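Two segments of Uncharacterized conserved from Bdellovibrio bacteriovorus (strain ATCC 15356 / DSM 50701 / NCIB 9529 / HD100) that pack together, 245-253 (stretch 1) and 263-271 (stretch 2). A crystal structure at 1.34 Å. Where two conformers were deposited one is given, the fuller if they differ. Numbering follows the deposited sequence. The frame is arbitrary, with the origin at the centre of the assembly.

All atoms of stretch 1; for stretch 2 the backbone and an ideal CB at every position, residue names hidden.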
ATOM      1  N   ILE A 245     -25.434 -15.540  13.624  1.00 20.80           N
ATOM      2  CA  ILE A 245     -24.008 -15.254  13.585  1.00 21.92           C
ATOM      3  C   ILE A 245     -23.596 -14.584  14.888  1.00 20.45           C
ATOM      4  O   ILE A 245     -24.426 -14.106  15.667  1.00 22.07           O
ATOM      5  CB  ILE A 245     -23.608 -14.390  12.367  1.00 20.06           C
ATOM      6  CG1 ILE A 245     -24.259 -13.006  12.447  1.00 21.05           C
ATOM      7  CG2 ILE A 245     -23.962 -15.098  11.057  1.00 23.44           C
ATOM      8  CD1 ILE A 245     -23.682 -11.995  11.450  1.00 20.61           C
ATOM      9  N   LYS A 246     -22.284 -14.574  15.122  1.00 20.40           N
ATOM     10  CA  LYS A 246     -21.679 -13.930  16.279  1.00 22.64           C
ATOM     11  C   LYS A 246     -20.598 -12.993  15.767  1.00 18.00           C
ATOM     12  O   LYS A 246     -19.768 -13.399  14.948  1.00 19.77           O
ATOM     13  CB  LYS A 246     -21.025 -14.975  17.188  1.00 26.07           C
ATOM     14  CG  LYS A 246     -21.997 -15.814  18.016  1.00 29.81           C
ATOM     15  CD  LYS A 246     -21.388 -17.180  18.315  1.00 39.60           C
ATOM     16  CE  LYS A 246     -21.165 -17.407  19.798  1.00 48.68           C
ATOM     17  NZ  LYS A 246     -19.821 -16.932  20.237  1.00 52.70           N
ATOM     18  N   VAL A 247     -20.610 -11.748  16.242  1.00 17.17           N
ATOM     19  CA  VAL A 247     -19.582 -10.768  15.898  1.00 21.57           C
ATOM     20  C   VAL A 247     -19.008 -10.226  17.198  1.00 18.37           C
ATOM     21  O   VAL A 247     -19.738  -9.632  17.999  1.00 20.76           O
ATOM     22  CB  VAL A 247     -20.126  -9.617  15.035  1.00 20.66           C
ATOM     23  CG1 VAL A 247     -18.985  -8.664  14.657  1.00 20.16           C
ATOM     24  CG2 VAL A 247     -20.840 -10.157  13.804  1.00 22.11           C
ATOM     25  N   HIS A 248     -17.716 -10.435  17.417  1.00 20.33           N
ATOM     26  CA  HIS A 248     -17.045  -9.944  18.610  1.00 22.39           C
ATOM     27  C   HIS A 248     -15.896  -9.036  18.203  1.00 20.39           C
ATOM     28  O   HIS A 248     -15.154  -9.343  17.263  1.00 20.79           O
ATOM     29  CB  HIS A 248     -16.543 -11.111  19.460  1.00 24.16           C
ATOM     30  CG  HIS A 248     -17.649 -11.927  20.061  1.00 42.18           C
ATOM     31  ND1 HIS A 248     -17.661 -13.304  20.037  1.00 51.69           N
ATOM     32  CD2 HIS A 248     -18.789 -11.552  20.688  1.00 46.17           C
ATOM     33  CE1 HIS A 248     -18.757 -13.744  20.629  1.00 42.93           C
ATOM     34  NE2 HIS A 248     -19.458 -12.700  21.035  1.00 50.91           N
ATOM     35  N   LEU A 249     -15.765  -7.911  18.906  1.00 17.98           N
ATOM     36  CA  LEU A 249     -14.755  -6.908  18.601  1.00 18.71           C
ATOM     37  C   LEU A 249     -13.890  -6.688  19.829  1.00 19.35           C
ATOM     38  O   LEU A 249     -14.416  -6.478  20.927  1.00 21.60           O
ATOM     39  CB  LEU A 249     -15.419  -5.574  18.252  1.00 18.82           C
ATOM     40  CG  LEU A 249     -16.549  -5.600  17.226  1.00 20.06           C
ATOM     41  CD1 LEU A 249     -17.136  -4.204  17.031  1.00 21.15           C
ATOM     42  CD2 LEU A 249     -16.020  -6.152  15.937  1.00 18.32           C
ATOM     43  N   SER A 250     -12.570  -6.720  19.646  1.00 18.05           N
ATOM     44  CA  SER A 250     -11.698  -6.303  20.729  1.00 19.31           C
ATOM     45  C   SER A 250     -11.867  -4.808  20.985  1.00 17.68           C
ATOM     46  O   SER A 250     -12.364  -4.050  20.143  1.00 17.29           O
ATOM     47  CB  SER A 250     -10.240  -6.612  20.392  1.00 18.07           C
ATOM     48  OG  SER A 250      -9.732  -5.712  19.411  1.00 20.49           O
ATOM     49  N   GLN A 251     -11.474  -4.387  22.170  1.00 17.66           N
ATOM     50  CA  GLN A 251     -11.536  -2.971  22.473  1.00 14.74           C
ATOM     51  C   GLN A 251     -10.839  -2.192  21.357  1.00 17.37           C
ATOM     52  O   GLN A 251      -9.659  -2.447  21.079  1.00 17.59           O
ATOM     53  CB  GLN A 251     -10.858  -2.681  23.804  1.00 16.64           C
ATOM     54  CG  GLN A 251     -10.733  -1.205  24.080  1.00 15.76           C
ATOM     55  CD  GLN A 251      -9.983  -0.960  25.358  1.00 19.80           C
ATOM     56  OE1 GLN A 251     -10.403  -1.403  26.430  1.00 19.12           O
ATOM     57  NE2 GLN A 251      -8.863  -0.257  25.260  1.00 17.08           N
ATOM     58  N   PRO A 252     -11.532  -1.280  20.677  1.00 18.55           N
ATOM     59  CA  PRO A 252     -10.977  -0.663  19.472  1.00 17.07           C
ATOM     60  C   PRO A 252     -10.172   0.605  19.726  1.00 17.32           C
ATOM     61  O   PRO A 252     -10.291   1.272  20.756  1.00 18.96           O
ATOM     62  CB  PRO A 252     -12.242  -0.295  18.682  1.00 17.32           C
ATOM     63  CG  PRO A 252     -13.227   0.028  19.746  1.00 21.44           C
ATOM     64  CD  PRO A 252     -12.968  -0.991  20.834  1.00 22.24           C
ATOM     65  N   TYR A 253      -9.296   0.912  18.754  0.52 15.68           N
ATOM     66  CA  TYR A 253      -8.855   2.288  18.551  0.52 14.72           C
ATOM     67  C   TYR A 253     -10.074   3.090  18.121  0.52 14.21           C
ATOM     68  O   TYR A 253     -10.871   2.641  17.295  0.52 14.87           O
ATOM     69  CB  TYR A 253      -7.867   2.420  17.379  0.52 16.16           C
ATOM     70  CG  TYR A 253      -6.423   1.973  17.522  0.52 16.50           C
ATOM     71  CD1 TYR A 253      -5.495   2.689  18.271  0.52 14.63           C
ATOM     72  CD2 TYR A 253      -5.967   0.877  16.812  0.52 15.11           C
ATOM     73  CE1 TYR A 253      -4.159   2.272  18.349  0.52 13.97           C
ATOM     74  CE2 TYR A 253      -4.663   0.465  16.889  0.52 13.49           C
ATOM     75  CZ  TYR A 253      -3.761   1.169  17.631  0.52 14.58           C
ATOM     76  OH  TYR A 253      -2.462   0.701  17.681  0.52 15.09           O
ATOM     77  N   UNK A 263     -12.273   3.734  13.379  1.00 13.40           N
ATOM     78  CA  UNK A 263     -12.346   2.687  14.391  1.00 13.62           C
ATOM     79  C   UNK A 263     -11.577   1.487  13.860  1.00 12.95           C
ATOM     80  O   UNK A 263     -11.790   1.072  12.720  1.00 15.33           O
ATOM     81  CB  UNK A 263     -13.794   2.321  14.723  1.00 13.62           C
ATOM     82  N   UNK A 264     -10.654   0.946  14.667  1.00 13.08           N
ATOM     83  CA  UNK A 264      -9.907  -0.246  14.268  1.00 15.19           C
ATOM     84  C   UNK A 264      -9.943  -1.255  15.406  1.00 15.71           C
ATOM     85  O   UNK A 264      -9.723  -0.894  16.571  1.00 16.39           O
ATOM     86  CB  UNK A 264      -8.464   0.103  13.897  1.00 15.19           C
ATOM     87  N   UNK A 265     -10.242  -2.512  15.068  1.00 15.79           N
ATOM     88  CA  UNK A 265     -10.465  -3.552  16.064  1.00 15.06           C
ATOM     89  C   UNK A 265     -10.031  -4.900  15.495  1.00 16.51           C
ATOM     90  O   UNK A 265      -9.894  -5.062  14.284  1.00 17.60           O
ATOM     91  CB  UNK A 265     -11.933  -3.591  16.493  1.00 15.06           C
ATOM     92  N   UNK A 266      -9.753  -5.849  16.391  1.00 15.65           N
ATOM     93  CA  UNK A 266      -9.640  -7.257  16.017  1.00 13.91           C
ATOM     94  C   UNK A 266     -11.031  -7.886  16.106  1.00 17.84           C
ATOM     95  O   UNK A 266     -11.667  -7.865  17.167  1.00 19.27           O
ATOM     96  CB  UNK A 266      -8.642  -7.993  16.913  1.00 13.91           C
ATOM     97  N   UNK A 267     -11.513  -8.405  14.985  1.00 16.99           N
ATOM     98  CA  UNK A 267     -12.887  -8.875  14.852  1.00 16.47           C
ATOM     99  C   UNK A 267     -12.923 -10.388  14.720  1.00 18.60           C
ATOM    100  O   UNK A 267     -12.194 -10.960  13.907  1.00 17.52           O
ATOM    101  CB  UNK A 267     -13.566  -8.221  13.647  1.00 16.47           C
ATOM    102  N   UNK A 268     -13.776 -11.023  15.510  1.00 17.15           N
ATOM    103  CA  UNK A 268     -14.071 -12.442  15.366  1.00 18.79           C
ATOM    104  C   UNK A 268     -15.476 -12.563  14.788  1.00 18.02           C
ATOM    105  O   UNK A 268     -16.430 -12.031  15.362  1.00 19.86           O
ATOM    106  CB  UNK A 268     -13.950 -13.181  16.700  1.00 18.79           C
ATOM    107  N   UNK A 269     -15.589 -13.239  13.650  1.00 19.29           N
ATOM    108  CA  UNK A 269     -16.861 -13.484  12.976  1.00 18.43           C
ATOM    109  C   UNK A 269     -17.133 -14.981  12.974  1.00 18.57           C
ATOM    110  O   UNK A 269     -16.273 -15.767  12.561  1.00 20.43           O
ATOM    111  CB  UNK A 269     -16.849 -12.929  11.550  1.00 18.43           C
ATOM    112  N   UNK A 270     -18.328 -15.372  13.399  1.00 17.61           N
ATOM    113  CA  UNK A 270     -18.692 -16.786  13.442  1.00 17.56           C
ATOM    114  C   UNK A 270     -20.081 -17.009  12.873  1.00 17.22           C
ATOM    115  O   UNK A 270     -21.042 -16.361  13.292  1.00 22.10           O
ATOM    116  CB  UNK A 270     -18.622 -17.315  14.876  1.00 17.56           C
ATOM    117  N   UNK A 271     -20.182 -17.951  11.947  1.00 19.78           N
ATOM    118  CA  UNK A 271     -21.445 -18.568  11.581  1.00 19.20           C
ATOM    119  C   UNK A 271     -21.323 -20.065  11.831  1.00 24.19           C
ATOM    120  O   UNK A 271     -20.265 -20.570  12.219  1.00 26.19           O
ATOM    121  CB  UNK A 271     -21.811 -18.274  10.125  1.00 19.20           C
TER

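The two segments run antiparallel, their strand axes 4.7 Å apart at closest approach, and the register shifts by one residue between Leu249 and Tyr253.

Position 263 has extended backbone angles, and its CB points sideways, 5.0 Å from Pro252 CB. A small or branched apolar side chain would suit the proline ring. The residue is Val263, whose CG1 meets Pro252 CB at 3.7 Å.

At 264 the backbone pairs with Tyr253, through Tyr253 N to the position's O (2.9 Å) and its own N to Tyr253 O (3.1 Å). The ideal CB lies 3.9 Å from Tyr253 CD2, so a chain with a long aliphatic portion, or an apolar one, could lie beside the ring. It is Lys264, fully extended with all four chi angles t; its CB sits at the ring's edge.

Position 265 falls where the register slips. Its ideal CB is 3.7 Å from Ser250 O, a carbonyl acceptor, and 4.0 Å from Pro252 CB. A small side chain with a hydroxyl donor, serine or threonine, fits best. In Thr265, OG1 donates to Ser250 O at 2.8 Å, while CB packs against Pro252 CB at 4.0 Å.

At 266 the CB is 3.6 Å from Ser250 OG, but the backbone does the bonding: its N donates to Ser250 OG (3.0 Å), and its O accepts from Ser250 N (2.9 Å). The bonds ask nothing of the side chain, so several kinds could suit. It is Leu266 (chi1 t, chi2 p), whose CB lies 3.5 Å from Ser250 OG; its side chain makes no hydrogen bond.

The CB at 267 shares a sheet face with Leu249, 3.9 Å from Leu249 CD2. Apolar residues or ones with an aliphatic stem would serve. It is Gln267, whose CG lies 4.0 Å from Leu249 CD2, its OE1 being hydrogen-bonded elsewhere in the structure.

Position 268 forms a hydrogen-bonded pair with His248, whose face also carries Lys246. Polar chains seem natural, an acidic one especially. The deposited Arg268 instead brings NH1 to 4.1 Å from Lys246 NZ, near the edge of the His248 ring.

At 269 the CB is 5.4 Å from Val247 CG2, on that residue's face, leaving room for a large apolar or aromatic group. Tyr269 fills it: CD2 lies 4.1 Å from Val247 CG2 and CE2 3.8 Å from Ile245 CD1.

The CB at 270 stands 4.1 Å from Lys246 CB, on the face that carries the Lys246 ammonium, so an acid would suit, though a polar or aliphatic chain could also lie along the lysine. Glu270 OE1 makes a long salt bridge to Lys246 NZ (3.7 Å) and a shorter one to Arg268 NH1 (2.8 Å), so one carboxylate oxygen serves both cations, whose nitrogens, Lys246 NZ and Arg268 NH1, are 4.1 Å apart.

At 271 CA-to-CB points sideways and the ideal CB is 3.9 Å from Ile245 CG2. The position could take various small residues; it is Ser271.

Stretch 2 263-271: VKTLQRYES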
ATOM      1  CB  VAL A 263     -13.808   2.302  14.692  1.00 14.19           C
ATOM      2  CG1 VAL A 263     -13.874   1.195  15.710  1.00 15.48           C
ATOM      3  CG2 VAL A 263     -14.568   3.524  15.213  1.00 16.58           C
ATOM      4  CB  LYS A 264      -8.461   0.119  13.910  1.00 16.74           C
ATOM      5  CG  LYS A 264      -7.606  -1.059  13.455  1.00 16.33           C
ATOM      6  CD  LYS A 264      -6.193  -0.575  13.156  1.00 19.76           C
ATOM      7  CE  LYS A 264      -5.273  -1.699  12.691  1.00 21.41           C
ATOM      8  NZ  LYS A 264      -3.953  -1.147  12.208  1.00 23.32           N
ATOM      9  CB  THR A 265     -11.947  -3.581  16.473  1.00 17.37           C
ATOM     10  OG1 THR A 265     -12.179  -4.613  17.440  1.00 19.32           O
ATOM     11  CG2 THR A 265     -12.829  -3.848  15.276  1.00 18.82           C
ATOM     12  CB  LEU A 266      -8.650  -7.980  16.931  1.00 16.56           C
ATOM     13  CG  LEU A 266      -8.320  -9.425  16.531  1.00 21.44           C
ATOM     14  CD1 LEU A 266      -7.623  -9.467  15.182  1.00 24.59           C
ATOM     15  CD2 LEU A 266      -7.418 -10.064  17.575  1.00 25.80           C
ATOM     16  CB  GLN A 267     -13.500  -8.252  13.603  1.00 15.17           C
ATOM     17  CG  GLN A 267     -14.869  -8.803  13.206  1.00 17.10           C
ATOM     18  CD  GLN A 267     -15.286  -8.315  11.827  1.00 18.33           C
ATOM     19  OE1 GLN A 267     -15.670  -7.161  11.664  1.00 19.84           O
ATOM     20  NE2 GLN A 267     -15.158  -9.170  10.827  1.00 17.28           N
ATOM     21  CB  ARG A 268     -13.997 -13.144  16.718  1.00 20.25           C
ATOM     22  CG  ARG A 268     -14.178 -14.654  16.631  1.00 23.61           C
ATOM     23  CD  ARG A 268     -14.256 -15.257  18.026  1.00 26.51           C
ATOM     24  NE  ARG A 268     -14.252 -16.720  17.981  1.00 28.00           N
ATOM     25  CZ  ARG A 268     -15.346 -17.463  17.871  1.00 33.00           C
ATOM     26  NH1 ARG A 268     -16.534 -16.881  17.789  1.00 26.46           N
ATOM     27  NH2 ARG A 268     -15.250 -18.790  17.847  1.00 33.59           N
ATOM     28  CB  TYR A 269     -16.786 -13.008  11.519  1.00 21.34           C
ATOM     29  CG  TYR A 269     -18.092 -13.155  10.767  1.00 19.82           C
ATOM     30  CD1 TYR A 269     -18.396 -14.320  10.080  1.00 25.10           C
ATOM     31  CD2 TYR A 269     -19.009 -12.119  10.747  1.00 21.62           C
ATOM     32  CE1 TYR A 269     -19.596 -14.446   9.398  1.00 22.75           C
ATOM     33  CE2 TYR A 269     -20.191 -12.227  10.065  1.00 23.22           C
ATOM     34  CZ  TYR A 269     -20.484 -13.394   9.409  1.00 20.37           C
ATOM     35  OH  TYR A 269     -21.670 -13.475   8.726  1.00 24.44           O
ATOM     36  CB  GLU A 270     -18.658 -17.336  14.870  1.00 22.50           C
ATOM     37  CG  GLU A 270     -19.107 -18.801  14.943  1.00 28.50           C
ATOM     38  CD  GLU A 270     -18.748 -19.482  16.256  1.00 35.13           C
ATOM     39  OE1 GLU A 270     -18.507 -18.780  17.257  1.00 31.43           O
ATOM     40  OE2 GLU A 270     -18.717 -20.730  16.291  1.00 31.25           O
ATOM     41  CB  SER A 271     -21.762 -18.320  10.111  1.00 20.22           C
ATOM     42  OG  SER A 271     -20.865 -19.071   9.313  1.00 22.61           O
TER
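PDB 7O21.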